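Local atomic coordinates of phosphate-binding protein PstS (Borrelia burgdorferi, PDB entry 4N13), a protein that binds inorganic phosphate and serves as the solute-binding component of the PstSACB ABC transporter, which imports phosphate into the cell. Residues A[130-135]-A[158-163]; A[112-117]-A[150-155]; A[116-119]-A[125-128]; A[172-177]-A[198-203]. All coordinates share one frame; numbering follows the deposited sequence. Where two conformers were deposited one is given.

Interaction 1: residues A[130-135]-A[158-163]; sequences FINRDS and AQFRQD. With EDO (1,2-ethanediol), chain F; SO4 (sulfate ion), chain B.
Asn132 ND2 lies over one face of the Phe160 ring, only 3.4 Å from Phe160 CG. The amide and ring planes are inclined by 56°, so this is no flat stack; the nitrogen comes down near the rim of the ring. It also makes a fairly straight bond (159°) from Asn132 ND2 to O2 of a bound ethanediol, 2.9 Å away, and that same hydroxyl donates to Arg161 O. In this crystal the ethanediol, probably from the crystallisation liquor, thus bridges strand 129-133 and the loop that leads into strand 165-167.

Phe130 gives the hydrophobic half of the contact. With CG anti to the backbone N (chi1 168°), its ring reaches the loop, and Phe160 CD1 sits 3.8 Å from Phe130 CZ, at the edge of the Phe130 ring. Arg161 runs past the same ring in the opposite direction, Arg161 CB touching Phe130 CD2 at 4.1 Å. Its extended chain carries the guanidinium on to Asp163, which it grips side-on: Arg161 NE to Asp163 OD1 is 2.8 Å, while NH2 takes OD2. NH1 serves Ile128 O. Water 1 accepts from Phe130 N and donates to Asp163 O.

At the far end of the strand, Arg133 meets a sulfate through NH1 and NH2, Arg133 NH1 lying 2.8 Å from sulfate O1. Ser139, a phosphate-binding residue by similarity, bonds to it too, so the sulfate, probably from the crystallisation liquor, may occupy the place of phosphate. The buried Asn132 amide, by contrast, is satisfied without charge: OD1 is bonded to the hydroxyl of Tyr186, which helps to fix how the amide is turned, and ND2 rests on the Phe160 ring.

Interaction 2: residues A[112-117]-A[150-155]; sequences NGEIQN and KIFKTH
Asn112 and Phe152 meet by flat stacking. The amide lies almost parallel to the ring, 9° from its plane, and covers one face near the rim, with Asn112 ND2 3.4 Å from Phe152 CZ and Asn112 CG nearly as close. The opposite face of the ring is taken by the methyl CG2 of Ile151, 3.8 Å above its centre, so the phenyl group is held between an amide and an aliphatic branch. An amide suits such a place, since it can stack through its pi surface while its N-H bonds to Glu114 in its own plane.

The second kind of contact is that of a carboxylate with the ring. Glu114 OE2 approaches Phe152 CE2 to 3.6 Å, its plane turned 60° from that of the phenyl group.

Both segments leave helices here: helix 104-111 ends in a Schellman motif at Gly113, whose positive phi (89°) suits glycine, and Phe152 is the first residue beyond helix 138-151. The stack thus joins two helix ends at the surface.

Hydrogen bonds within 112-117 set the amide in position. Glu114 N comes to Asn112 OD1 from above the carbonyl plane, closing an Asx turn, and Asn112 ND2 donates to Glu114 OE2 at 3.1 Å in a nearly straight bond, meeting the oxygen from above the carboxylate plane. Glu157 O also receives a bond from ND2. Farther along, Gln116 NE2 returns to Gly113 O, on a lone pair in the carbonyl plane, 2.9 Å away.

Interaction 3: residues A[116-119]-A[125-128]; sequences QNWK and DAKI
Asn117 OD1 is gripped from both segments: Ala126 N donates from above its carbonyl plane at 3.1 Å, and Lys119 N donates in that plane, on a lone pair, at 2.9 Å. The second bond makes an Asx turn. Since CG is anti to the backbone N (chi1 -173°), the amide reaches back over 125-128, and Asn117 ND2 donates to Asp125 OD1, 3.2 Å away. Asparagine suits the place because one flat group supplies both acceptor and donor.

Farther along, Gln116 and Lys127 lie side by side, and the ammonium NZ of Lys127 closes on Gln116 OE1 at 2.6 Å; a bend at chi2 of the lysine turns its chain that way. On the buried side Ile128 CG1 sits over the five-membered ring of Trp118, 3.5 Å from its centroid and 6° off the normal, a CH-pi contact. Trp118 NE1 is bonded to His182 O. At the rim Lys119 lies alongside Asp125 without a salt bridge.

Two backbone bonds, Ile128 N to Gln116 O (2.8 Å) and Trp118 N to Ala126 O (2.9 Å), flank Asn117 and Lys127, which form an antiparallel, non-hydrogen-bonded pair: a single beta bridge closing the base of the loop that leads into strand 129-133.

Interaction 4: residues A[172-177]-A[198-203]; sequences EVIEKT and KGLNIL
Leu200 CD1 lies against a turn of helix 170-179, 3.6 Å from the carbonyl oxygen of Ile174 and 3.9 Å from the CG2 methyls of both Ile174 and Thr177. This is the tight part of the contact, where a branched leucine end settles on the helix surface. Its other methyl, CD2, also meets Thr177 CG2, at 4.1 Å. Thr177 presents that methyl because its hydroxyl is occupied elsewhere: Thr177 OG1 donates to Val173 O at 2.8 Å, from above the carbonyl plane. The helical bond of Thr177 N reaches the same oxygen from the opposite face, so two bonds grip that oxygen, and the one from OG1 fixes the rotation of the side chain. A buried threonine is thus suited here, polar toward its own helix and apolar toward Leu200. Ile92 of strand 80-93 touches both Leu200 and Thr177, while Ile174 also rests on Ile187 of strand 183-188.

The fold explains the meeting. Helix 192-197 ends in a Schellman motif at Gly199, where a side chain would press on the carbonyl O of Lys198, and the chain then passes through Leu200 into strand 201-205, antiparallel to strand 80-93. The leucine thus sits between helix 170-179 and Ile92 of strand 80-93.

Toward solvent fewer atoms meet. Only CB and CG of the exposed Lys198 touch Ile174, Lys198 CG lying 3.8 Å from Ile174 CG2; the chain then bends at chi2 (71°) and runs across the helix toward the Glu175 side. Lys198 NZ and Glu175 OE1 have opposite charges but stand 5.0 Å apart, beyond a salt bridge.

Overall arrangement
Interactions 1 and 4 are buried and reach the same sheet: Ile131 and Arg133 of strand 129-133 pack on Thr177, Lys176 and Val173 of helix 170-179. Interaction 4 is almost wholly aliphatic, whereas interaction 1, nearer the inferred phosphate site, mixes rings with amide and charged groups. Interaction 2 is a surface contact of helix ends and interaction 3 a partly buried loop closure rich in hydrogen bonds; their segments overlap at Gln116 and Asn117. Arg161 connects interaction 1 to both, bonding to Ile128 O and packing against Gln116, Lys127 and Gly113. Interactions 2 and 4 do not touch, their centres being about 23 Å apart.

Interaction 1: residues A[130-135]-A[158-163]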
# COMPACT_ATOMS: atom_id res chain seq x y z
N PHE A 130 -7.24 -20.35 1.85
CA PHE A 130 -6.60 -19.09 1.51
C PHE A 130 -7.20 -18.54 0.23
O PHE A 130 -7.18 -19.20 -0.81
CB PHE A 130 -5.10 -19.34 1.33
CG PHE A 130 -4.36 -18.19 0.72
CD1 PHE A 130 -4.57 -16.89 1.15
CD2 PHE A 130 -3.41 -18.43 -0.28
CE1 PHE A 130 -3.86 -15.84 0.58
CE2 PHE A 130 -2.69 -17.37 -0.84
CZ PHE A 130 -2.92 -16.08 -0.41
N ILE A 131 -7.71 -17.31 0.31
CA ILE A 131 -8.29 -16.59 -0.82
C ILE A 131 -7.25 -15.58 -1.26
O ILE A 131 -6.86 -14.70 -0.49
CB ILE A 131 -9.57 -15.89 -0.41
CG1 ILE A 131 -10.60 -16.93 0.08
CG2 ILE A 131 -10.13 -15.07 -1.56
CD1 ILE A 131 -11.73 -16.32 0.91
N ASN A 132 -6.73 -15.75 -2.48
CA ASN A 132 -5.70 -14.89 -3.02
C ASN A 132 -6.27 -13.99 -4.10
O ASN A 132 -7.34 -14.24 -4.64
CB ASN A 132 -4.56 -15.73 -3.59
CG ASN A 132 -3.23 -15.00 -3.61
OD1 ASN A 132 -3.10 -13.88 -3.15
ND2 ASN A 132 -2.21 -15.64 -4.17
N ARG A 133 -5.56 -12.91 -4.38
CA ARG A 133 -5.85 -12.07 -5.53
C ARG A 133 -5.13 -12.55 -6.78
O ARG A 133 -4.16 -13.29 -6.71
CB ARG A 133 -5.49 -10.60 -5.23
CG ARG A 133 -6.42 -9.94 -4.25
CD ARG A 133 -7.86 -9.82 -4.79
NE ARG A 133 -7.88 -9.22 -6.12
CZ ARG A 133 -7.77 -7.93 -6.38
NH1 ARG A 133 -7.68 -7.04 -5.41
NH2 ARG A 133 -7.74 -7.50 -7.62
N ASP A 134 -5.63 -12.09 -7.92
CA ASP A 134 -5.01 -12.37 -9.21
C ASP A 134 -3.62 -11.73 -9.29
O ASP A 134 -3.39 -10.64 -8.74
CB ASP A 134 -5.93 -11.86 -10.32
CG ASP A 134 -6.18 -10.38 -10.22
OD1 ASP A 134 -6.83 -9.93 -9.25
OD2 ASP A 134 -5.73 -9.66 -11.14
N SER A 135 -2.70 -12.40 -9.96
CA SER A 135 -1.30 -12.02 -9.91
C SER A 135 -1.01 -10.72 -10.64
O SER A 135 0.05 -10.13 -10.45
CB SER A 135 -0.44 -13.14 -10.46
OG SER A 135 -0.78 -13.40 -11.81
N ALA A 158 9.41 -17.57 -1.25
CA ALA A 158 8.63 -16.32 -1.30
C ALA A 158 7.63 -16.37 -2.45
O ALA A 158 7.57 -15.43 -3.27
CB ALA A 158 9.57 -15.13 -1.47
N GLN A 159 6.91 -17.47 -2.56
CA GLN A 159 5.86 -17.63 -3.53
C GLN A 159 4.57 -17.96 -2.79
O GLN A 159 4.59 -18.61 -1.75
CB GLN A 159 6.21 -18.73 -4.51
CG GLN A 159 7.47 -18.45 -5.32
CD GLN A 159 7.45 -17.08 -6.00
OE1 GLN A 159 6.44 -16.68 -6.59
NE2 GLN A 159 8.57 -16.37 -5.93
N PHE A 160 3.45 -17.50 -3.33
CA PHE A 160 2.16 -17.80 -2.73
C PHE A 160 1.84 -19.29 -2.83
O PHE A 160 2.17 -19.96 -3.82
CB PHE A 160 1.05 -17.01 -3.43
CG PHE A 160 0.96 -15.55 -3.04
CD1 PHE A 160 0.45 -15.17 -1.83
CD2 PHE A 160 1.33 -14.58 -3.94
CE1 PHE A 160 0.32 -13.83 -1.51
CE2 PHE A 160 1.20 -13.25 -3.63
CZ PHE A 160 0.68 -12.88 -2.41
N ARG A 161 1.17 -19.80 -1.80
CA ARG A 161 0.53 -21.11 -1.81
C ARG A 161 -0.19 -21.25 -3.13
O ARG A 161 -0.98 -20.39 -3.50
CB ARG A 161 -0.44 -21.20 -0.62
CG ARG A 161 -1.17 -22.50 -0.51
CD ARG A 161 -2.05 -22.52 0.72
NE ARG A 161 -2.96 -23.66 0.62
CZ ARG A 161 -3.95 -23.93 1.48
NH1 ARG A 161 -4.14 -23.14 2.53
NH2 ARG A 161 -4.75 -24.97 1.27
N GLN A 162 0.08 -22.33 -3.85
CA GLN A 162 -0.35 -22.43 -5.24
C GLN A 162 -1.82 -22.81 -5.40
O GLN A 162 -2.41 -22.52 -6.44
CB GLN A 162 0.55 -23.39 -6.02
CG GLN A 162 1.95 -22.83 -6.26
CD GLN A 162 1.93 -21.52 -7.06
OE1 GLN A 162 1.63 -21.50 -8.25
NE2 GLN A 162 2.28 -20.42 -6.39
N ASP A 163 -2.42 -23.42 -4.38
CA ASP A 163 -3.83 -23.77 -4.44
C ASP A 163 -4.72 -22.76 -3.72
O ASP A 163 -5.78 -23.12 -3.21
CB ASP A 163 -4.07 -25.18 -3.89
CG ASP A 163 -3.73 -25.32 -2.42
OD1 ASP A 163 -2.76 -24.67 -1.99
OD2 ASP A 163 -4.43 -26.07 -1.71
C1 EDO F . -1.43 -18.44 -6.71
O1 EDO F . -1.04 -17.07 -6.51
C2 EDO F . -2.73 -18.77 -5.97
O2 EDO F . -2.60 -18.53 -4.57
S SO4 B . -6.38 -3.88 -6.91
O1 SO4 B . -6.92 -4.35 -5.63
O2 SO4 B . -6.82 -2.50 -7.04
O3 SO4 B . -4.94 -3.95 -6.83
O4 SO4 B . -6.94 -4.74 -7.94
O HOH W 1 -6.46 -22.42 -0.06

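Interaction 2: residues A[112-117]-A[150-155]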
# COMPACT_ATOMS: atom_id res chain seq x y z
N ASN A 112 2.42 -18.47 2.09
CA ASN A 112 3.29 -19.28 1.26
C ASN A 112 3.04 -20.77 1.41
O ASN A 112 3.71 -21.57 0.77
CB ASN A 112 4.77 -18.93 1.48
CG ASN A 112 5.44 -19.80 2.51
OD1 ASN A 112 4.83 -20.25 3.48
ND2 ASN A 112 6.74 -20.03 2.31
N GLY A 113 2.04 -21.15 2.20
CA GLY A 113 1.67 -22.55 2.29
C GLY A 113 2.39 -23.39 3.32
O GLY A 113 2.11 -24.58 3.41
N GLU A 114 3.32 -22.80 4.07
CA GLU A 114 3.97 -23.55 5.15
C GLU A 114 3.03 -23.84 6.31
O GLU A 114 3.23 -24.79 7.06
CB GLU A 114 5.20 -22.80 5.66
CG GLU A 114 6.35 -22.87 4.69
CD GLU A 114 7.59 -22.11 5.17
OE1 GLU A 114 7.73 -21.89 6.39
OE2 GLU A 114 8.42 -21.76 4.31
N ILE A 115 2.00 -23.01 6.47
CA ILE A 115 0.95 -23.25 7.46
C ILE A 115 -0.36 -23.43 6.71
O ILE A 115 -0.77 -22.53 6.00
CB ILE A 115 0.83 -22.08 8.48
CG1 ILE A 115 2.06 -22.03 9.36
CG2 ILE A 115 -0.43 -22.22 9.31
CD1 ILE A 115 2.09 -20.83 10.30
N GLN A 116 -1.00 -24.58 6.86
CA GLN A 116 -2.24 -24.88 6.12
C GLN A 116 -3.40 -25.36 6.98
O GLN A 116 -4.46 -25.70 6.45
CB GLN A 116 -1.99 -25.87 4.99
CG GLN A 116 -1.12 -25.28 3.93
CD GLN A 116 -1.07 -26.10 2.67
OE1 GLN A 116 -1.99 -26.88 2.37
NE2 GLN A 116 0.01 -25.93 1.91
N ASN A 117 -3.21 -25.38 8.29
CA ASN A 117 -4.30 -25.73 9.19
C ASN A 117 -4.22 -24.77 10.36
O ASN A 117 -3.15 -24.51 10.88
CB ASN A 117 -4.18 -27.20 9.62
CG ASN A 117 -5.37 -27.69 10.43
OD1 ASN A 117 -5.73 -27.10 11.45
ND2 ASN A 117 -5.98 -28.77 9.98
N LYS A 150 10.02 -10.20 2.11
CA LYS A 150 10.76 -9.74 3.28
C LYS A 150 10.96 -10.85 4.31
O LYS A 150 11.99 -10.91 4.97
CB LYS A 150 10.07 -8.54 3.93
CG LYS A 150 10.03 -7.35 2.98
CD LYS A 150 9.76 -6.04 3.70
CE LYS A 150 9.62 -4.91 2.71
NZ LYS A 150 9.42 -3.61 3.41
N ILE A 151 9.99 -11.75 4.43
CA ILE A 151 10.07 -12.78 5.45
C ILE A 151 10.96 -13.96 5.02
O ILE A 151 11.65 -14.55 5.84
CB ILE A 151 8.66 -13.30 5.84
CG1 ILE A 151 7.85 -12.27 6.62
CG2 ILE A 151 8.75 -14.59 6.62
CD1 ILE A 151 8.43 -11.90 7.92
N PHE A 152 10.90 -14.31 3.74
CA PHE A 152 11.57 -15.51 3.24
C PHE A 152 12.84 -15.17 2.46
O PHE A 152 12.89 -14.19 1.73
CB PHE A 152 10.61 -16.32 2.38
CG PHE A 152 9.43 -16.81 3.16
CD1 PHE A 152 8.15 -16.34 2.91
CD2 PHE A 152 9.60 -17.73 4.18
CE1 PHE A 152 7.08 -16.77 3.65
CE2 PHE A 152 8.51 -18.17 4.93
CZ PHE A 152 7.25 -17.68 4.66
N LYS A 153 13.85 -16.01 2.61
CA LYS A 153 15.15 -15.75 2.03
C LYS A 153 15.22 -16.01 0.53
O LYS A 153 15.88 -15.28 -0.20
CB LYS A 153 16.19 -16.63 2.75
CG LYS A 153 17.61 -16.31 2.37
CD LYS A 153 18.63 -17.11 3.18
CE LYS A 153 18.68 -18.55 2.71
NZ LYS A 153 19.69 -19.37 3.42
N THR A 154 14.55 -17.06 0.07
CA THR A 154 14.69 -17.50 -1.31
C THR A 154 13.45 -17.23 -2.15
O THR A 154 12.34 -17.13 -1.62
CB THR A 154 14.99 -19.01 -1.40
OG1 THR A 154 13.83 -19.75 -1.02
CG2 THR A 154 16.17 -19.38 -0.50
N HIS A 155 13.63 -17.14 -3.46
CA HIS A 155 12.51 -16.91 -4.36
C HIS A 155 11.48 -18.03 -4.26
O HIS A 155 10.29 -17.76 -4.26
CB HIS A 155 12.99 -16.76 -5.81
CG HIS A 155 13.80 -15.53 -6.06
ND1 HIS A 155 13.26 -14.27 -6.03
CD2 HIS A 155 15.12 -15.37 -6.34
CE1 HIS A 155 14.20 -13.38 -6.28
NE2 HIS A 155 15.34 -14.02 -6.47

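Interaction 3: residues A[116-119]-A[125-128]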
# COMPACT_ATOMS: atom_id res chain seq x y z
N GLN A 116 -1.00 -24.58 6.86
CA GLN A 116 -2.24 -24.88 6.12
C GLN A 116 -3.40 -25.36 6.98
O GLN A 116 -4.46 -25.70 6.45
CB GLN A 116 -1.99 -25.87 4.99
CG GLN A 116 -1.12 -25.28 3.93
CD GLN A 116 -1.07 -26.10 2.67
OE1 GLN A 116 -1.99 -26.88 2.37
NE2 GLN A 116 0.01 -25.93 1.91
N ASN A 117 -3.21 -25.38 8.29
CA ASN A 117 -4.30 -25.73 9.19
C ASN A 117 -4.22 -24.77 10.36
O ASN A 117 -3.15 -24.51 10.88
CB ASN A 117 -4.18 -27.20 9.62
CG ASN A 117 -5.37 -27.69 10.43
OD1 ASN A 117 -5.73 -27.10 11.45
ND2 ASN A 117 -5.98 -28.77 9.98
N TRP A 118 -5.36 -24.20 10.74
CA TRP A 118 -5.39 -23.21 11.81
C TRP A 118 -4.81 -23.77 13.11
O TRP A 118 -4.30 -23.01 13.90
CB TRP A 118 -6.80 -22.67 12.03
CG TRP A 118 -7.31 -21.86 10.86
CD1 TRP A 118 -8.25 -22.22 9.92
CD2 TRP A 118 -6.91 -20.52 10.52
NE1 TRP A 118 -8.44 -21.21 9.01
CE2 TRP A 118 -7.64 -20.15 9.37
CE3 TRP A 118 -6.00 -19.61 11.07
CZ2 TRP A 118 -7.49 -18.91 8.77
CZ3 TRP A 118 -5.86 -18.39 10.46
CH2 TRP A 118 -6.59 -18.05 9.33
N LYS A 119 -4.85 -25.09 13.30
CA LYS A 119 -4.32 -25.72 14.53
C LYS A 119 -2.81 -25.52 14.65
O LYS A 119 -2.28 -25.55 15.76
CB LYS A 119 -4.65 -27.22 14.61
CG LYS A 119 -3.73 -28.13 13.80
CD LYS A 119 -4.20 -29.57 13.78
CE LYS A 119 -3.32 -30.45 12.94
NZ LYS A 119 -3.71 -31.89 13.02
N ASP A 125 -8.83 -27.15 14.71
CA ASP A 125 -8.46 -28.13 13.70
C ASP A 125 -9.34 -27.93 12.48
O ASP A 125 -10.47 -28.44 12.39
CB ASP A 125 -8.66 -29.54 14.26
CG ASP A 125 -8.20 -30.62 13.30
OD1 ASP A 125 -7.61 -30.29 12.25
OD2 ASP A 125 -8.42 -31.81 13.64
N ALA A 126 -8.81 -27.15 11.55
CA ALA A 126 -9.53 -26.79 10.33
C ALA A 126 -8.53 -26.37 9.28
O ALA A 126 -7.68 -25.53 9.54
CB ALA A 126 -10.50 -25.67 10.61
N LYS A 127 -8.63 -26.97 8.10
CA LYS A 127 -7.78 -26.60 6.99
C LYS A 127 -8.04 -25.13 6.65
O LYS A 127 -9.18 -24.64 6.73
CB LYS A 127 -8.11 -27.49 5.79
CG LYS A 127 -7.31 -27.21 4.54
CD LYS A 127 -5.95 -27.91 4.59
CE LYS A 127 -5.17 -27.71 3.31
NZ LYS A 127 -3.86 -28.39 3.36
N ILE A 128 -6.99 -24.40 6.32
CA ILE A 128 -7.10 -22.99 5.94
C ILE A 128 -7.47 -22.90 4.46
O ILE A 128 -6.75 -23.43 3.61
CB ILE A 128 -5.77 -22.25 6.17
CG1 ILE A 128 -5.37 -22.32 7.64
CG2 ILE A 128 -5.88 -20.80 5.69
CD1 ILE A 128 -4.06 -21.63 7.98

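Interaction 4: residues A[172-177]-A[198-203]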
# COMPACT_ATOMS: atom_id res chain seq x y z
N GLU A 172 -14.88 -9.02 -4.23
CA GLU A 172 -14.97 -10.47 -4.31
C GLU A 172 -14.20 -11.19 -3.21
O GLU A 172 -14.61 -12.28 -2.81
CB GLU A 172 -14.57 -11.00 -5.69
CG GLU A 172 -14.79 -12.50 -5.87
CD GLU A 172 -16.15 -13.01 -5.44
OE1 GLU A 172 -17.15 -12.26 -5.47
OE2 GLU A 172 -16.20 -14.20 -5.07
N VAL A 173 -13.10 -10.63 -2.71
CA VAL A 173 -12.48 -11.24 -1.52
C VAL A 173 -13.49 -11.28 -0.38
O VAL A 173 -13.61 -12.29 0.31
CB VAL A 173 -11.19 -10.51 -1.07
CG1 VAL A 173 -10.64 -11.19 0.20
CG2 VAL A 173 -10.13 -10.50 -2.13
N ILE A 174 -14.20 -10.19 -0.15
CA ILE A 174 -15.19 -10.14 0.90
C ILE A 174 -16.28 -11.18 0.68
O ILE A 174 -16.63 -11.93 1.59
CB ILE A 174 -15.77 -8.71 1.01
CG1 ILE A 174 -14.71 -7.75 1.54
CG2 ILE A 174 -16.99 -8.68 1.90
CD1 ILE A 174 -15.09 -6.27 1.38
N GLU A 175 -16.84 -11.22 -0.52
CA GLU A 175 -17.91 -12.17 -0.79
C GLU A 175 -17.43 -13.61 -0.63
O GLU A 175 -18.09 -14.44 -0.01
CB GLU A 175 -18.51 -11.97 -2.17
CG GLU A 175 -19.76 -12.82 -2.37
CD GLU A 175 -20.52 -12.49 -3.64
OE1 GLU A 175 -21.27 -11.49 -3.62
OE2 GLU A 175 -20.35 -13.20 -4.65
N LYS A 176 -16.27 -13.91 -1.17
CA LYS A 176 -15.73 -15.26 -1.11
C LYS A 176 -15.45 -15.66 0.35
O LYS A 176 -15.72 -16.79 0.75
CB LYS A 176 -14.46 -15.37 -1.97
CG LYS A 176 -13.90 -16.79 -2.08
CD LYS A 176 -14.78 -17.74 -2.88
CE LYS A 176 -14.82 -17.40 -4.36
NZ LYS A 176 -15.70 -18.35 -5.10
N THR A 177 -14.91 -14.75 1.14
CA THR A 177 -14.60 -15.03 2.54
C THR A 177 -15.92 -15.34 3.28
O THR A 177 -15.98 -16.27 4.09
CB THR A 177 -13.86 -13.85 3.19
OG1 THR A 177 -12.62 -13.65 2.52
CG2 THR A 177 -13.58 -14.12 4.64
N LYS A 198 -20.48 -7.01 6.34
CA LYS A 198 -20.68 -8.39 5.88
C LYS A 198 -20.49 -9.42 7.01
O LYS A 198 -20.70 -10.62 6.83
CB LYS A 198 -19.70 -8.67 4.73
CG LYS A 198 -19.99 -9.90 3.91
CD LYS A 198 -21.23 -9.69 3.03
CE LYS A 198 -21.25 -10.64 1.86
NZ LYS A 198 -22.52 -10.52 1.08
N GLY A 199 -20.09 -8.96 8.19
CA GLY A 199 -19.94 -9.83 9.34
C GLY A 199 -18.62 -10.58 9.41
O GLY A 199 -18.52 -11.58 10.11
N LEU A 200 -17.60 -10.07 8.73
CA LEU A 200 -16.30 -10.73 8.74
C LEU A 200 -15.44 -10.17 9.86
O LEU A 200 -15.87 -9.28 10.56
CB LEU A 200 -15.61 -10.60 7.38
CG LEU A 200 -16.50 -11.08 6.24
CD1 LEU A 200 -15.76 -10.87 4.90
CD2 LEU A 200 -16.94 -12.54 6.40
N ASN A 201 -14.28 -10.77 10.08
CA ASN A 201 -13.36 -10.31 11.11
C ASN A 201 -12.06 -9.80 10.52
O ASN A 201 -11.45 -10.50 9.74
CB ASN A 201 -13.04 -11.43 12.10
CG ASN A 201 -12.47 -10.89 13.42
OD1 ASN A 201 -13.14 -10.16 14.14
ND2 ASN A 201 -11.20 -11.16 13.68
N ILE A 202 -11.63 -8.61 10.94
CA ILE A 202 -10.34 -8.06 10.54
C ILE A 202 -9.31 -8.43 11.60
O ILE A 202 -9.49 -8.15 12.78
CB ILE A 202 -10.41 -6.53 10.45
CG1 ILE A 202 -11.44 -6.10 9.39
CG2 ILE A 202 -9.03 -5.96 10.12
CD1 ILE A 202 -11.86 -4.66 9.47
N LEU A 203 -8.21 -9.04 11.17
CA LEU A 203 -7.16 -9.44 12.09
C LEU A 203 -6.29 -8.27 12.51
O LEU A 203 -5.97 -7.39 11.72
CB LEU A 203 -6.24 -10.48 11.43
CG LEU A 203 -6.86 -11.83 11.13
CD1 LEU A 203 -5.88 -12.70 10.37
CD2 LEU A 203 -7.36 -12.53 12.39